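Side-chain contacts in integron cassette protein Vpc_cass2 (Vibrio paracholerae, PDB 3JRT), which is of unknown function but is encoded on a mobile integron gene cassette and forms an all-helical assembly of two subunits: residues T47-K50 with D51-K55; C69-R72 with L73-S77; K116-A119 with I120-R124; E142-E145 with E146-K149. All coordinates share one frame; numbering follows the deposited sequence. Where two conformers were deposited one is given.

Contact 1: residues T47-K50 with D51-K55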
ATOM      1  N   THR A  47       2.959  11.215  -6.973  1.00 37.26           N
ATOM      2  CA  THR A  47       4.011  11.326  -7.986  1.00 37.13           C
ATOM      3  C   THR A  47       4.074  10.079  -8.874  1.00 35.87           C
ATOM      4  O   THR A  47       4.121  10.162 -10.100  1.00 41.72           O
ATOM      5  CB  THR A  47       5.406  11.546  -7.350  1.00 39.61           C
ATOM      6  OG1 THR A  47       5.423  12.785  -6.640  1.00 49.83           O
ATOM      7  CG2 THR A  47       6.490  11.577  -8.434  1.00 34.96           C
ATOM      8  N   VAL A  48       4.089   8.914  -8.250  1.00 33.10           N
ATOM      9  CA  VAL A  48       4.111   7.675  -9.017  1.00 31.52           C
ATOM     10  C   VAL A  48       2.916   7.571  -9.968  1.00 34.63           C
ATOM     11  O   VAL A  48       3.069   7.237 -11.135  1.00 38.90           O
ATOM     12  CB  VAL A  48       4.123   6.464  -8.083  1.00 31.52           C
ATOM     13  CG1 VAL A  48       3.849   5.189  -8.871  1.00 27.62           C
ATOM     14  CG2 VAL A  48       5.485   6.370  -7.374  1.00 31.90           C
ATOM     15  N   LEU A  49       1.729   7.869  -9.450  1.00 36.93           N
ATOM     16  CA  LEU A  49       0.490   7.756 -10.206  1.00 35.65           C
ATOM     17  C   LEU A  49       0.542   8.687 -11.409  1.00 41.15           C
ATOM     18  O   LEU A  49       0.305   8.281 -12.535  1.00 45.04           O
ATOM     19  CB  LEU A  49      -0.703   8.102  -9.313  1.00 33.55           C
ATOM     20  CG  LEU A  49      -2.080   7.907  -9.939  1.00 41.03           C
ATOM     21  CD1 LEU A  49      -2.142   6.568 -10.684  1.00 31.69           C
ATOM     22  CD2 LEU A  49      -3.167   8.009  -8.869  1.00 39.61           C
ATOM     23  N   LYS A  50       0.905   9.932 -11.161  1.00 41.59           N
ATOM     24  CA  LYS A  50       1.087  10.886 -12.240  1.00 41.09           C
ATOM     25  C   LYS A  50       2.153  10.489 -13.242  1.00 38.47           C
ATOM     26  O   LYS A  50       1.962  10.682 -14.440  1.00 44.69           O
ATOM     27  CB  LYS A  50       1.281  12.296 -11.691  1.00 39.71           C
ATOM     28  CG  LYS A  50      -0.068  12.875 -11.257  1.00 48.88           C
ATOM     29  CD  LYS A  50       0.052  14.024 -10.279  1.00 55.88           C
ATOM     30  CE  LYS A  50       0.741  15.194 -10.885  1.00 57.44           C
ATOM     31  NZ  LYS A  50       0.506  16.419 -10.055  1.00 66.74           N
ATOM     32  N   ASP A  51       3.261   9.927 -12.764  0.52 40.37           N
ATOM     33  CA  ASP A  51       4.297   9.432 -13.669  0.52 41.35           C
ATOM     34  C   ASP A  51       3.710   8.429 -14.660  0.52 42.87           C
ATOM     35  O   ASP A  51       3.888   8.565 -15.870  0.52 46.72           O
ATOM     36  CB  ASP A  51       5.457   8.794 -12.900  0.52 43.34           C
ATOM     37  CG  ASP A  51       6.360   9.822 -12.253  0.52 48.59           C
ATOM     38  OD1 ASP A  51       6.159  11.026 -12.522  0.52 52.30           O
ATOM     39  OD2 ASP A  51       7.266   9.431 -11.474  0.52 44.54           O
ATOM     40  N   TYR A  52       2.993   7.433 -14.148  1.00 38.89           N
ATOM     41  CA  TYR A  52       2.433   6.393 -15.011  1.00 40.74           C
ATOM     42  C   TYR A  52       1.304   6.900 -15.906  1.00 42.06           C
ATOM     43  O   TYR A  52       1.189   6.485 -17.056  1.00 46.52           O
ATOM     44  CB  TYR A  52       2.035   5.134 -14.215  1.00 42.12           C
ATOM     45  CG  TYR A  52       3.250   4.310 -13.876  1.00 44.86           C
ATOM     46  CD1 TYR A  52       3.947   4.513 -12.692  1.00 38.19           C
ATOM     47  CD2 TYR A  52       3.733   3.358 -14.765  1.00 45.32           C
ATOM     48  CE1 TYR A  52       5.080   3.779 -12.401  1.00 43.23           C
ATOM     49  CE2 TYR A  52       4.867   2.609 -14.479  1.00 43.05           C
ATOM     50  CZ  TYR A  52       5.537   2.828 -13.294  1.00 48.58           C
ATOM     51  OH  TYR A  52       6.667   2.099 -13.006  1.00 56.51           O
ATOM     52  N   GLU A  53       0.499   7.820 -15.397  1.00 44.60           N
ATOM     53  CA  GLU A  53      -0.537   8.436 -16.213  1.00 50.76           C
ATOM     54  C   GLU A  53       0.074   9.232 -17.359  1.00 53.21           C
ATOM     55  O   GLU A  53      -0.587   9.511 -18.346  1.00 54.45           O
ATOM     56  CB  GLU A  53      -1.457   9.309 -15.364  1.00 52.64           C
ATOM     57  CG  GLU A  53      -2.494   8.500 -14.593  1.00 56.23           C
ATOM     58  CD  GLU A  53      -3.377   7.663 -15.517  1.00 65.81           C
ATOM     59  OE1 GLU A  53      -4.071   8.247 -16.377  1.00 71.31           O
ATOM     60  OE2 GLU A  53      -3.377   6.420 -15.384  1.00 61.81           O
ATOM     61  N   GLY A  54       1.346   9.587 -17.231  1.00 58.21           N
ATOM     62  CA  GLY A  54       2.029  10.309 -18.288  1.00 52.34           C
ATOM     63  C   GLY A  54       2.467   9.383 -19.411  1.00 58.30           C
ATOM     64  O   GLY A  54       3.063   9.814 -20.392  1.00 57.78           O
ATOM     65  N   LYS A  55       2.192   8.093 -19.264  1.00 59.75           N
ATOM     66  CA  LYS A  55       2.528   7.132 -20.317  1.00 65.01           C
ATOM     67  C   LYS A  55       1.261   6.722 -21.058  1.00 65.33           C
ATOM     68  O   LYS A  55       0.603   5.745 -20.694  1.00 64.22           O
ATOM     69  CB  LYS A  55       3.264   5.922 -19.735  1.00 58.43           C
ATOM     70  CG  LYS A  55       4.567   6.312 -19.063  1.00 60.62           C
ATOM     71  CD  LYS A  55       5.203   5.194 -18.256  1.00 67.55           C
ATOM     72  CE  LYS A  55       6.476   5.711 -17.576  1.00 72.40           C
ATOM     73  NZ  LYS A  55       7.108   4.712 -16.682  1.00 75.31           N
TER
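Thr47 O takes the N-H of Asp51 at 2.8 Å, the shortest hydrogen bond in this last full turn of helix 27-53. The i to i+4 pattern carries on with Tyr52 N to Val48 O and Glu53 N to Leu49 O, then changes as the helix ends: Gly54 N reaches Lys50 O at 3.1 Å through a weak, bent bond of 126° and also bonds Asp51 O. On one flank Thr47 and Asp51 lie side by side, the methyl CG2 of Thr47 3.8 Å from Asp51 OD2 in the conformer given. Thr47 OG1 turns back along the helix to bond Thr43 O, since chi1 of -63° sets it beside its own backbone N. The next flank is aromatic. Val48 and Tyr52 also point the same way, and CG1 of the valine rests 3.9 Å from Tyr52 CD1, while Val48 O lies in the plane of the ring at its edge, 3.3 Å from CD1. This strip faces the second subunit, where, for that same conformer of Asp51, Tyr52 OH and Asp51 OD2 pair reciprocally with Asp51 and Tyr52 of the other copy. Glu53 bends at chi2 and forms salt bridges with Arg59 and Arg67 and accepts a hydrogen bond from Trp71 NE1, while Lys50 forms a salt bridge with Asp166. Before it bends, Glu53 lies against the preceding turn, with its CG 3.5 Å from Leu49 O.

Contact 2: residues C69-R72 with L73-S77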
ATOM      1  N   CYS A  69      -3.861  -1.874 -11.782  1.00 33.78           N
ATOM      2  CA  CYS A  69      -3.008  -2.313 -10.686  1.00 31.48           C
ATOM      3  C   CYS A  69      -2.189  -1.153 -10.142  1.00 32.35           C
ATOM      4  O   CYS A  69      -1.976  -1.047  -8.931  1.00 35.73           O
ATOM      5  CB  CYS A  69      -2.107  -3.474 -11.137  1.00 34.43           C
ATOM      6  SG  CYS A  69      -2.994  -5.022 -11.327  1.00 45.31           S
ATOM      7  N   ILE A  70      -1.746  -0.280 -11.043  1.00 32.80           N
ATOM      8  CA  ILE A  70      -1.032   0.930 -10.656  1.00 36.49           C
ATOM      9  C   ILE A  70      -1.921   1.849  -9.823  1.00 34.33           C
ATOM     10  O   ILE A  70      -1.497   2.381  -8.796  1.00 32.58           O
ATOM     11  CB  ILE A  70      -0.493   1.692 -11.889  1.00 40.80           C
ATOM     12  CG1 ILE A  70       0.571   0.859 -12.588  1.00 43.63           C
ATOM     13  CG2 ILE A  70       0.119   3.025 -11.480  1.00 37.31           C
ATOM     14  CD1 ILE A  70       0.894   1.332 -14.012  1.00 51.46           C
ATOM     15  N   TRP A  71      -3.153   2.047 -10.288  1.00 37.88           N
ATOM     16  CA  TRP A  71      -4.118   2.852  -9.555  1.00 36.70           C
ATOM     17  C   TRP A  71      -4.391   2.279  -8.171  1.00 39.50           C
ATOM     18  O   TRP A  71      -4.456   3.025  -7.194  1.00 40.66           O
ATOM     19  CB  TRP A  71      -5.432   3.058 -10.359  1.00 36.21           C
ATOM     20  CG  TRP A  71      -5.257   4.119 -11.397  1.00 38.97           C
ATOM     21  CD1 TRP A  71      -4.554   4.023 -12.560  1.00 39.94           C
ATOM     22  CD2 TRP A  71      -5.739   5.462 -11.329  1.00 41.47           C
ATOM     23  NE1 TRP A  71      -4.582   5.223 -13.233  1.00 42.50           N
ATOM     24  CE2 TRP A  71      -5.308   6.121 -12.500  1.00 44.12           C
ATOM     25  CE3 TRP A  71      -6.490   6.173 -10.391  1.00 39.25           C
ATOM     26  CZ2 TRP A  71      -5.624   7.454 -12.769  1.00 46.44           C
ATOM     27  CZ3 TRP A  71      -6.779   7.503 -10.644  1.00 45.97           C
ATOM     28  CH2 TRP A  71      -6.359   8.124 -11.833  1.00 48.32           C
ATOM     29  N   ARG A  72      -4.576   0.969  -8.065  1.00 36.83           N
ATOM     30  CA  ARG A  72      -4.791   0.413  -6.722  1.00 33.84           C
ATOM     31  C   ARG A  72      -3.550   0.623  -5.846  1.00 32.05           C
ATOM     32  O   ARG A  72      -3.668   1.050  -4.695  1.00 35.23           O
ATOM     33  CB  ARG A  72      -5.201  -1.060  -6.752  1.00 36.85           C
ATOM     34  CG  ARG A  72      -6.535  -1.331  -7.458  1.00 45.72           C
ATOM     35  CD  ARG A  72      -7.053  -2.719  -7.110  1.00 51.46           C
ATOM     36  NE  ARG A  72      -6.120  -3.784  -7.478  1.00 51.48           N
ATOM     37  CZ  ARG A  72      -6.098  -4.367  -8.676  1.00 53.80           C
ATOM     38  NH1 ARG A  72      -6.946  -3.990  -9.628  1.00 46.27           N
ATOM     39  NH2 ARG A  72      -5.227  -5.333  -8.928  1.00 57.07           N
ATOM     40  N   LEU A  73      -2.368   0.340  -6.396  1.00 27.97           N
ATOM     41  CA  LEU A  73      -1.139   0.540  -5.632  1.00 32.03           C
ATOM     42  C   LEU A  73      -1.128   1.921  -5.001  1.00 36.43           C
ATOM     43  O   LEU A  73      -0.896   2.055  -3.807  1.00 34.70           O
ATOM     44  CB  LEU A  73       0.118   0.354  -6.505  1.00 32.33           C
ATOM     45  CG  LEU A  73       1.458   0.692  -5.824  1.00 29.81           C
ATOM     46  CD1 LEU A  73       1.706  -0.264  -4.661  1.00 26.17           C
ATOM     47  CD2 LEU A  73       2.627   0.607  -6.795  1.00 28.21           C
ATOM     48  N   CYS A  74      -1.367   2.953  -5.810  1.00 31.69           N
ATOM     49  CA  CYS A  74      -1.230   4.325  -5.322  1.00 30.61           C
ATOM     50  C   CYS A  74      -2.425   4.770  -4.484  1.00 34.61           C
ATOM     51  O   CYS A  74      -2.287   5.393  -3.420  1.00 35.29           O
ATOM     52  CB  CYS A  74      -0.974   5.289  -6.481  1.00 25.48           C
ATOM     53  SG  CYS A  74       0.563   4.907  -7.379  1.00 32.84           S
ATOM     54  N   VAL A  75      -3.611   4.422  -4.945  1.00 30.15           N
ATOM     55  CA  VAL A  75      -4.803   4.777  -4.205  1.00 34.30           C
ATOM     56  C   VAL A  75      -4.853   4.128  -2.803  1.00 39.24           C
ATOM     57  O   VAL A  75      -5.171   4.799  -1.819  1.00 43.24           O
ATOM     58  CB  VAL A  75      -6.054   4.466  -5.039  1.00 39.60           C
ATOM     59  CG1 VAL A  75      -7.321   4.420  -4.169  1.00 34.38           C
ATOM     60  CG2 VAL A  75      -6.161   5.480  -6.189  1.00 35.59           C
ATOM     61  N   TYR A  76      -4.554   2.836  -2.706  1.00 30.61           N
ATOM     62  CA  TYR A  76      -4.527   2.188  -1.394  1.00 38.14           C
ATOM     63  C   TYR A  76      -3.584   2.926  -0.437  1.00 38.90           C
ATOM     64  O   TYR A  76      -3.879   3.125   0.741  1.00 38.39           O
ATOM     65  CB  TYR A  76      -4.131   0.713  -1.511  1.00 33.88           C
ATOM     66  CG  TYR A  76      -5.251  -0.164  -2.055  1.00 39.91           C
ATOM     67  CD1 TYR A  76      -6.555   0.278  -2.048  1.00 41.72           C
ATOM     68  CD2 TYR A  76      -4.997  -1.443  -2.556  1.00 41.82           C
ATOM     69  CE1 TYR A  76      -7.593  -0.508  -2.533  1.00 49.56           C
ATOM     70  CE2 TYR A  76      -6.026  -2.241  -3.056  1.00 45.97           C
ATOM     71  CZ  TYR A  76      -7.325  -1.756  -3.037  1.00 49.54           C
ATOM     72  OH  TYR A  76      -8.368  -2.515  -3.498  1.00 51.02           O
ATOM     73  N   SER A  77      -2.452   3.367  -0.954  1.00 37.14           N
ATOM     74  CA  SER A  77      -1.497   4.019  -0.093  1.00 34.62           C
ATOM     75  C   SER A  77      -2.072   5.378   0.353  1.00 35.82           C
ATOM     76  O   SER A  77      -2.026   5.742   1.531  1.00 38.56           O
ATOM     77  CB  SER A  77      -0.157   4.183  -0.822  1.00 31.08           C
ATOM     78  OG  SER A  77       0.763   4.870  -0.000  1.00 37.45           O
TER
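Arg72 runs alongside Tyr76, one turn further on in helix 64-91, and the two side chains point the same way. Its CB sits over one face of the tyrosine ring, 4.0 Å from Tyr76 CE2. Two atoms further out, CD comes level with the far end of the ring and lies 3.8 Å from Tyr76 OH. The chain then bends at chi3 (-59°), and the guanidinium turns from the tyrosine toward the preceding turn, its plane 50° from that of the ring. One face of the guanidinium takes Cys69 CA, 4.1 Å above the plane and offset toward the rim. At the tip, NH2 forms a salt bridge with Asp41 of the second subunit, so the aliphatic part packs within the helix while the charge ties the two chains together.

The start of Tyr76 is close to the backbone as well: Arg72 O receives its N-H at 2.8 Å and lies 3.3 Å from its CG. Val75 hugs the helix in a similar way, with CG2 3.2 Å from Trp71 O; the same methyl approaches Trp71 CE3 obliquely at 4.3 Å. Cys74 packs against Val48 and Leu49 of helix 27-53, and Leu73 against Ser77 of the second subunit. Side chains thus leave this helix toward helices 27-53, 118-128 and 140-151 and toward the partner chain, consistent with a helix packed among several others at the subunit interface of an all-helical protein.

Contact 3: residues K116-A119 with I120-R124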
ATOM      1  N   LYS A 116     -15.686  13.123   5.311  1.00 73.26           N
ATOM      2  CA  LYS A 116     -16.805  13.339   4.402  1.00 69.15           C
ATOM      3  C   LYS A 116     -16.739  12.383   3.223  1.00 73.16           C
ATOM      4  O   LYS A 116     -17.767  11.888   2.746  1.00 76.61           O
ATOM      5  CB  LYS A 116     -16.794  14.768   3.876  1.00 75.23           C
ATOM      6  CG  LYS A 116     -17.243  15.799   4.883  1.00 93.43           C
ATOM      7  CD  LYS A 116     -17.386  17.155   4.228  1.00101.58           C
ATOM      8  CE  LYS A 116     -17.919  18.178   5.205  1.00112.66           C
ATOM      9  NZ  LYS A 116     -18.045  19.513   4.567  1.00120.20           N
ATOM     10  N   ASN A 117     -15.518  12.142   2.748  1.00 62.08           N
ATOM     11  CA  ASN A 117     -15.291  11.326   1.566  1.00 57.84           C
ATOM     12  C   ASN A 117     -15.193   9.874   2.005  1.00 60.84           C
ATOM     13  O   ASN A 117     -14.103   9.366   2.276  1.00 63.32           O
ATOM     14  CB  ASN A 117     -14.006  11.785   0.865  1.00 57.37           C
ATOM     15  CG  ASN A 117     -13.772  11.083  -0.460  1.00 58.82           C
ATOM     16  OD1 ASN A 117     -14.157   9.932  -0.640  1.00 61.97           O
ATOM     17  ND2 ASN A 117     -13.128  11.776  -1.392  1.00 50.04           N
ATOM     18  N   THR A 118     -16.342   9.214   2.086  1.00 56.37           N
ATOM     19  CA  THR A 118     -16.446   7.890   2.688  1.00 60.80           C
ATOM     20  C   THR A 118     -15.833   6.773   1.855  1.00 61.89           C
ATOM     21  O   THR A 118     -15.543   5.697   2.379  1.00 64.70           O
ATOM     22  CB  THR A 118     -17.909   7.535   3.020  1.00 63.51           C
ATOM     23  OG1 THR A 118     -18.667   7.427   1.811  1.00 63.21           O
ATOM     24  CG2 THR A 118     -18.516   8.615   3.891  1.00 69.95           C
ATOM     25  N   ALA A 119     -15.641   7.011   0.565  1.00 53.80           N
ATOM     26  CA  ALA A 119     -14.933   6.039  -0.258  1.00 55.25           C
ATOM     27  C   ALA A 119     -13.520   5.767   0.315  1.00 52.91           C
ATOM     28  O   ALA A 119     -12.999   4.643   0.244  1.00 52.19           O
ATOM     29  CB  ALA A 119     -14.855   6.527  -1.706  1.00 53.38           C
ATOM     30  N   ILE A 120     -12.918   6.797   0.902  1.00 54.10           N
ATOM     31  CA  ILE A 120     -11.579   6.685   1.474  1.00 40.58           C
ATOM     32  C   ILE A 120     -11.494   5.590   2.530  1.00 49.01           C
ATOM     33  O   ILE A 120     -10.657   4.695   2.445  1.00 45.84           O
ATOM     34  CB  ILE A 120     -11.094   8.013   2.064  1.00 41.67           C
ATOM     35  CG1 ILE A 120     -10.864   9.023   0.934  1.00 50.69           C
ATOM     36  CG2 ILE A 120      -9.769   7.804   2.854  1.00 34.15           C
ATOM     37  CD1 ILE A 120     -10.287  10.370   1.388  1.00 43.70           C
ATOM     38  N   LYS A 121     -12.386   5.656   3.508  1.00 55.96           N
ATOM     39  CA  LYS A 121     -12.426   4.671   4.577  1.00 51.94           C
ATOM     40  C   LYS A 121     -12.805   3.311   4.015  1.00 53.71           C
ATOM     41  O   LYS A 121     -12.199   2.298   4.365  1.00 63.24           O
ATOM     42  CB  LYS A 121     -13.423   5.108   5.648  1.00 56.39           C
ATOM     43  CG  LYS A 121     -13.226   4.490   7.013  1.00 66.19           C
ATOM     44  CD  LYS A 121     -14.235   5.082   8.009  1.00 75.07           C
ATOM     45  CE  LYS A 121     -13.918   4.700   9.448  1.00 84.66           C
ATOM     46  NZ  LYS A 121     -14.742   5.476  10.420  1.00 94.25           N
ATOM     47  N   LYS A 122     -13.798   3.285   3.134  1.00 55.47           N
ATOM     48  CA  LYS A 122     -14.231   2.033   2.512  1.00 57.67           C
ATOM     49  C   LYS A 122     -13.077   1.336   1.798  1.00 58.45           C
ATOM     50  O   LYS A 122     -12.877   0.137   1.951  1.00 57.60           O
ATOM     51  CB  LYS A 122     -15.366   2.274   1.521  1.00 55.44           C
ATOM     52  CG  LYS A 122     -16.655   2.774   2.127  1.00 64.77           C
ATOM     53  CD  LYS A 122     -17.815   2.645   1.111  1.00 61.94           C
ATOM     54  CE  LYS A 122     -18.993   3.509   1.508  1.00 72.21           C
ATOM     55  NZ  LYS A 122     -20.159   3.374   0.563  1.00 83.47           N
ATOM     56  N   LEU A 123     -12.323   2.086   1.004  1.00 58.11           N
ATOM     57  CA  LEU A 123     -11.177   1.512   0.302  1.00 49.09           C
ATOM     58  C   LEU A 123     -10.086   1.056   1.273  1.00 51.73           C
ATOM     59  O   LEU A 123      -9.552  -0.051   1.150  1.00 45.93           O
ATOM     60  CB  LEU A 123     -10.632   2.498  -0.747  1.00 42.91           C
ATOM     61  CG  LEU A 123     -11.564   2.661  -1.961  1.00 45.89           C
ATOM     62  CD1 LEU A 123     -11.381   3.996  -2.680  1.00 44.45           C
ATOM     63  CD2 LEU A 123     -11.353   1.516  -2.932  1.00 41.82           C
ATOM     64  N   ARG A 124      -9.761   1.900   2.246  1.00 55.21           N
ATOM     65  CA  ARG A 124      -8.772   1.534   3.253  1.00 49.74           C
ATOM     66  C   ARG A 124      -9.136   0.195   3.897  1.00 53.98           C
ATOM     67  O   ARG A 124      -8.332  -0.760   3.929  1.00 51.82           O
ATOM     68  CB  ARG A 124      -8.669   2.625   4.324  1.00 47.74           C
ATOM     69  CG  ARG A 124      -7.397   2.536   5.207  1.00 45.43           C
ATOM     70  CD  ARG A 124      -7.520   1.451   6.263  1.00 49.90           C
ATOM     71  NE  ARG A 124      -8.700   1.650   7.105  1.00 64.91           N
ATOM     72  CZ  ARG A 124      -8.732   2.452   8.168  1.00 75.08           C
ATOM     73  NH1 ARG A 124      -7.649   3.139   8.519  1.00 76.33           N
ATOM     74  NH2 ARG A 124      -9.844   2.578   8.882  1.00 72.17           N
TER
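Van der Waals packing first: the side chains of Asn117 and Ile120 cross at about a right angle, with Asn117 CB 4.0 Å from the terminal methyl CD1 of Ile120 and the amide carbon CG 3.8 Å from Ile120 CG1. The apolar pair is Ala119 CB and Leu123 CD1, 4.4 Å apart, a looser touch one turn along. On the exposed flank Thr118 and Lys122 run side by side; the lysine CG lies against the backbone carbonyl, 3.1 Å from Thr118 O, while CE passes the side-chain hydroxyl Thr118 OG1 at 3.9 Å.

The backbone bonds mark a change of helix. Asn117 is the centre of an inverse gamma turn between helix 104-116 and helix 118-128, and its carbonyl receives Ile120 N at 3.1 Å from above the carbonyl plane, 43° out of it. Regular i to i+4 bonding follows, with Lys122 N to Thr118 O and Leu123 N to Ala119 O.

Among the polar side chains, Asn117 has its CG anti to the backbone N (chi1 -174°), which lays the amide across Ile120, and its ND2 bonds Met150 O on helix 140-151. Lys122 NZ makes a long, weak ion pair with Glu146. Ile120 also packs on Met150, Val79 and Phe159.

Contact 4: residues E142-E145 with E146-K149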
ATOM      1  N   GLU A 142     -16.804  -3.080  -7.428  1.00 66.70           N
ATOM      2  CA  GLU A 142     -17.034  -2.163  -6.315  1.00 63.14           C
ATOM      3  C   GLU A 142     -15.809  -1.305  -5.976  1.00 62.70           C
ATOM      4  O   GLU A 142     -15.942  -0.116  -5.710  1.00 65.19           O
ATOM      5  CB  GLU A 142     -17.493  -2.933  -5.083  1.00 66.75           C
ATOM      6  CG  GLU A 142     -18.782  -3.706  -5.314  1.00 73.62           C
ATOM      7  CD  GLU A 142     -19.290  -4.366  -4.054  1.00 83.70           C
ATOM      8  OE1 GLU A 142     -20.403  -4.022  -3.628  1.00 98.62           O
ATOM      9  OE2 GLU A 142     -18.577  -5.210  -3.474  1.00 84.66           O
ATOM     10  N   VAL A 143     -14.620  -1.896  -5.979  1.00 56.47           N
ATOM     11  CA  VAL A 143     -13.417  -1.104  -5.785  1.00 50.30           C
ATOM     12  C   VAL A 143     -13.321  -0.002  -6.839  1.00 55.25           C
ATOM     13  O   VAL A 143     -13.040   1.158  -6.517  1.00 55.25           O
ATOM     14  CB  VAL A 143     -12.133  -1.968  -5.814  1.00 50.83           C
ATOM     15  CG1 VAL A 143     -10.881  -1.072  -6.034  1.00 34.43           C
ATOM     16  CG2 VAL A 143     -12.014  -2.761  -4.528  1.00 40.62           C
ATOM     17  N   GLN A 144     -13.546  -0.374  -8.096  1.00 52.37           N
ATOM     18  CA  GLN A 144     -13.572   0.590  -9.195  1.00 57.23           C
ATOM     19  C   GLN A 144     -14.580   1.725  -8.975  1.00 60.62           C
ATOM     20  O   GLN A 144     -14.259   2.895  -9.179  1.00 56.92           O
ATOM     21  CB  GLN A 144     -13.825  -0.128 -10.530  1.00 61.67           C
ATOM     22  CG  GLN A 144     -12.675  -1.075 -10.910  1.00 71.78           C
ATOM     23  CD  GLN A 144     -11.295  -0.409 -10.732  1.00 75.87           C
ATOM     24  OE1 GLN A 144     -11.090   0.726 -11.169  1.00 77.00           O
ATOM     25  NE2 GLN A 144     -10.350  -1.117 -10.093  1.00 74.17           N
ATOM     26  N   GLU A 145     -15.797   1.381  -8.559  1.00 61.10           N
ATOM     27  CA  GLU A 145     -16.789   2.399  -8.244  1.00 56.72           C
ATOM     28  C   GLU A 145     -16.304   3.317  -7.131  1.00 53.42           C
ATOM     29  O   GLU A 145     -16.425   4.534  -7.234  1.00 57.08           O
ATOM     30  CB  GLU A 145     -18.118   1.769  -7.843  1.00 62.92           C
ATOM     31  CG  GLU A 145     -18.925   1.244  -9.003  1.00 65.07           C
ATOM     32  CD  GLU A 145     -20.381   1.064  -8.646  1.00 82.14           C
ATOM     33  OE1 GLU A 145     -20.697   0.973  -7.437  1.00 83.66           O
ATOM     34  OE2 GLU A 145     -21.211   1.027  -9.577  1.00 94.39           O
ATOM     35  N   GLU A 146     -15.760   2.734  -6.066  1.00 48.51           N
ATOM     36  CA  GLU A 146     -15.355   3.529  -4.910  1.00 48.21           C
ATOM     37  C   GLU A 146     -14.267   4.517  -5.282  1.00 53.07           C
ATOM     38  O   GLU A 146     -14.198   5.616  -4.739  1.00 60.34           O
ATOM     39  CB  GLU A 146     -14.903   2.648  -3.745  1.00 44.27           C
ATOM     40  CG  GLU A 146     -16.047   1.945  -3.039  1.00 58.86           C
ATOM     41  CD  GLU A 146     -17.152   2.898  -2.595  1.00 70.66           C
ATOM     42  OE1 GLU A 146     -16.839   4.010  -2.114  1.00 66.97           O
ATOM     43  OE2 GLU A 146     -18.339   2.527  -2.724  1.00 88.81           O
ATOM     44  N   ILE A 147     -13.429   4.125  -6.225  1.00 46.80           N
ATOM     45  CA  ILE A 147     -12.345   4.985  -6.660  1.00 46.50           C
ATOM     46  C   ILE A 147     -12.866   6.203  -7.417  1.00 48.04           C
ATOM     47  O   ILE A 147     -12.324   7.302  -7.297  1.00 51.23           O
ATOM     48  CB  ILE A 147     -11.331   4.213  -7.514  1.00 47.71           C
ATOM     49  CG1 ILE A 147     -10.540   3.250  -6.622  1.00 43.85           C
ATOM     50  CG2 ILE A 147     -10.378   5.175  -8.193  1.00 44.94           C
ATOM     51  CD1 ILE A 147      -9.513   2.417  -7.375  1.00 48.59           C
ATOM     52  N   ILE A 148     -13.930   6.002  -8.185  1.00 46.53           N
ATOM     53  CA  ILE A 148     -14.580   7.090  -8.899  1.00 44.97           C
ATOM     54  C   ILE A 148     -15.268   8.038  -7.892  1.00 57.44           C
ATOM     55  O   ILE A 148     -15.155   9.258  -7.995  1.00 62.16           O
ATOM     56  CB  ILE A 148     -15.556   6.530  -9.941  1.00 52.93           C
ATOM     57  CG1 ILE A 148     -14.766   5.755 -11.010  1.00 49.88           C
ATOM     58  CG2 ILE A 148     -16.461   7.648 -10.550  1.00 41.52           C
ATOM     59  CD1 ILE A 148     -15.636   5.153 -12.102  1.00 54.30           C
ATOM     60  N   LYS A 149     -15.954   7.480  -6.904  1.00 56.83           N
ATOM     61  CA  LYS A 149     -16.543   8.300  -5.851  1.00 58.51           C
ATOM     62  C   LYS A 149     -15.485   9.137  -5.128  1.00 51.71           C
ATOM     63  O   LYS A 149     -15.704  10.289  -4.782  1.00 58.90           O
ATOM     64  CB  LYS A 149     -17.292   7.423  -4.838  1.00 53.73           C
ATOM     65  CG  LYS A 149     -18.617   6.839  -5.392  1.00 61.92           C
ATOM     66  CD  LYS A 149     -19.274   5.924  -4.371  1.00 62.29           C
ATOM     67  CE  LYS A 149     -20.422   5.165  -4.969  1.00 76.47           C
ATOM     68  NZ  LYS A 149     -21.027   4.276  -3.949  1.00 90.91           N
TER
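Val143 and Ile147 meet on the buried flank of helix 140-151, crossing obliquely with Val143 CG1 4.0 Å from Ile147 CD1. Below the methyls the fit is closer: Ile147 CG1 lies 3.3 Å from Val143 O, whose carbonyl also accepts Ile147 N. With CG1 anti to the carbonyl carbon (chi1 -71°), the isoleucine's longer branch lies back over the preceding turn. Glu146, buried too, follows the same path, with its CG 3.4 Å from Glu142 O before the chain bends at chi2 (-53°).

The solvent side is looser and largely charged. Lys149 extends from its CG, which is 3.7 Å from Glu145 O, and NZ reaches Glu146 OE2 at 3.4 Å, a salt bridge with only a weak hydrogen bond. Glu145 OE1 is 4.8 Å from the same ammonium, so the lysine probably eases the repulsion between the two glutamates without touching the second. Ile148 is exposed despite its apolar side chain, its CG1 resting on Gln144 O. That carbonyl takes Ile148 N and, weakly, Ile147 N. Glu142 turns the other way and bonds the backbone N of Lys139 just before the helix.

Val143 and Glu146 also touch Leu138 in the preceding loop. Helix 140-151 lies against helix 118-128, where Val143 packs on Leu123 and His126 and Glu146 on Ala119 and Leu123, while Val143 and Ile147 also meet helix 64-91.

In the fold
Contacts 1 and 2 belong to consecutive helices that pack together, their centres about 11 Å apart; Tyr52 CD2 lies 3.6 Å from Ile70 CD1, and Leu49 CD1 3.7 Å from Trp71 CE2. Both also face the second subunit. Contacts 3 and 4 form another neighbouring pair, with centres about 10 Å apart and Leu123 CG 3.8 Å from Glu146 CB, and neither touches the partner chain. Contact 2 bridges the pairs: Tyr76 OH sits 3.8 Å from Val143 CG2, and Tyr76 CE1 4.2 Å from Leu123 O. Contact 1 touches neither of the last two, its nearest atoms being about 11 Å from contact 3 and about 8 Å from contact 4.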